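Local structure of phytase (3ZHC) at residues N272-F275 with D276-R280. The protein belongs to branch 2 of the histidine phosphatase superfamily, a disulfide-bonded phytase that pairs a mixed beta sheet with surrounding helices. The protein carries 2 engineered substitutions. Residues are numbered along the deposited sequence; the frame is centred on the assembly and turned at random. Where two conformers were deposited one is given.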
loop_
_atom_site.group_PDB
_atom_site.type_symbol
_atom_site.label_atom_id
_atom_site.label_comp_id
_atom_site.label_asym_id
_atom_site.label_seq_id
_atom_site.Cartn_x
_atom_site.Cartn_y
_atom_site.Cartn_z
ATOM N N ASN B 272 5.207 9.920 4.977
ATOM C CA ASN B 272 4.584 8.845 5.768
ATOM C C ASN B 272 5.603 7.881 6.335
ATOM O O ASN B 272 5.453 7.454 7.451
ATOM C CB ASN B 272 3.539 8.074 4.943
ATOM C CG ASN B 272 2.294 8.899 4.642
ATOM O OD1 ASN B 272 1.815 9.675 5.476
ATOM N ND2 ASN B 272 1.758 8.725 3.447
ATOM N N ALA B 273 6.641 7.553 5.543
ATOM C CA ALA B 273 7.737 6.681 5.988
ATOM C C ALA B 273 8.617 7.337 7.037
ATOM O O ALA B 273 9.094 6.658 7.929
ATOM C CB ALA B 273 8.589 6.199 4.786
ATOM N N GLN B 274 8.844 8.660 6.942
ATOM C CA GLN B 274 9.688 9.327 7.957
ATOM C C GLN B 274 8.920 9.380 9.295
ATOM O O GLN B 274 9.519 9.137 10.357
ATOM C CB GLN B 274 10.176 10.703 7.531
ATOM C CG GLN B 274 11.602 10.952 8.048
ATOM C CD GLN B 274 11.769 12.296 8.633
ATOM O OE1 GLN B 274 12.871 12.689 9.022
ATOM N NE2 GLN B 274 10.671 13.032 8.724
ATOM N N PHE B 275 7.616 9.666 9.241
ATOM C CA PHE B 275 6.743 9.637 10.440
ATOM C C PHE B 275 6.633 8.207 11.028
ATOM O O PHE B 275 6.526 8.033 12.234
ATOM C CB PHE B 275 5.339 10.224 10.128
ATOM C CG PHE B 275 5.246 11.705 10.362
ATOM C CD1 PHE B 275 6.021 12.580 9.632
ATOM C CD2 PHE B 275 4.397 12.217 11.331
ATOM C CE1 PHE B 275 5.943 13.988 9.860
ATOM C CE2 PHE B 275 4.310 13.567 11.559
ATOM C CZ PHE B 275 5.096 14.469 10.813
ATOM N N ASP B 276 6.666 7.200 10.149
ATOM C CA ASP B 276 6.658 5.815 10.567
ATOM C C ASP B 276 7.900 5.523 11.452
ATOM O O ASP B 276 7.777 5.010 12.571
ATOM C CB ASP B 276 6.618 4.899 9.358
ATOM C CG ASP B 276 6.342 3.444 9.720
ATOM O OD1 ASP B 276 5.914 3.145 10.865
ATOM O OD2 ASP B 276 6.554 2.593 8.838
ATOM N N LEU B 277 9.082 5.870 10.930
ATOM C CA LEU B 277 10.336 5.696 11.659
ATOM C C LEU B 277 10.409 6.538 12.942
ATOM O O LEU B 277 10.674 6.009 14.021
ATOM C CB LEU B 277 11.545 6.045 10.765
ATOM C CG LEU B 277 11.849 5.128 9.596
ATOM C CD1 LEU B 277 13.084 5.624 8.879
ATOM C CD2 LEU B 277 12.038 3.644 10.052
ATOM N N LEU B 278 10.170 7.836 12.826
ATOM C CA LEU B 278 10.382 8.760 13.977
ATOM C C LEU B 278 9.249 8.839 14.997
ATOM O O LEU B 278 9.507 9.207 16.149
ATOM C CB LEU B 278 10.730 10.187 13.473
ATOM C CG LEU B 278 12.017 10.336 12.640
ATOM C CD1 LEU B 278 12.223 11.824 12.266
ATOM C CD2 LEU B 278 13.279 9.771 13.346
ATOM N N GLN B 279 8.012 8.498 14.596
ATOM C CA GLN B 279 6.833 8.625 15.499
ATOM C C GLN B 279 6.031 7.350 15.766
ATOM O O GLN B 279 5.358 7.273 16.806
ATOM C CB GLN B 279 5.890 9.702 14.952
ATOM C CG GLN B 279 6.562 11.104 14.743
ATOM C CD GLN B 279 6.959 11.809 16.050
ATOM O OE1 GLN B 279 6.615 11.363 17.163
ATOM N NE2 GLN B 279 7.686 12.926 15.920
ATOM N N ARG B 280 6.078 6.357 14.855
ATOM C CA ARG B 280 5.328 5.089 15.068
ATOM C C ARG B 280 6.182 3.929 15.665
ATOM O O ARG B 280 5.619 2.969 16.197
ATOM C CB ARG B 280 4.652 4.617 13.786
ATOM C CG ARG B 280 3.766 5.672 13.081
ATOM C CD ARG B 280 2.610 5.033 12.241
ATOM N NE ARG B 280 3.016 3.742 11.694
ATOM C CZ ARG B 280 2.561 2.530 12.054
ATOM N NH1 ARG B 280 1.598 2.350 12.985
ATOM N NH2 ARG B 280 3.079 1.465 11.449
#
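The C-terminal part of helix 260-280 illustrates how an alpha helix widens into a pi-type turn, with F275 O receiving two amides. Upstream the regular ladder holds: L277 N bonds A273 O, and L278 N bonds Q274 O at 2.9 Å. At F275 the pattern changes. Q279 N reaches F275 O at 2.8 Å from above the carbonyl plane, 36° out of it, while R280 N divides itself between F275 O and D276 O in two weak bonds, each of 3.1 Å. Alongside, F275 and Q279 point the same way, ring and amide planes 47° apart; CG of Q279 comes obliquely to the ring, 4.2 Å from CD2 of F275. A salt bridge joins D276 to R280, NE of R280 lying 3.1 Å from OD1 of D276; an extended first torsion (chi1 -169°) carries the carboxylate there, though the N-H bonds from NE and NH2 to OD1 are both bent and weak. That oxygen also pairs with R169 of helix 159-169, which probably helps balance its charge. Q279 OE1 accepts from N330 and R280 NH1 bonds S332, both on helix 325-335, whereas A273 and F275 pack on helix 231-247, so the widened turn lies among three helices.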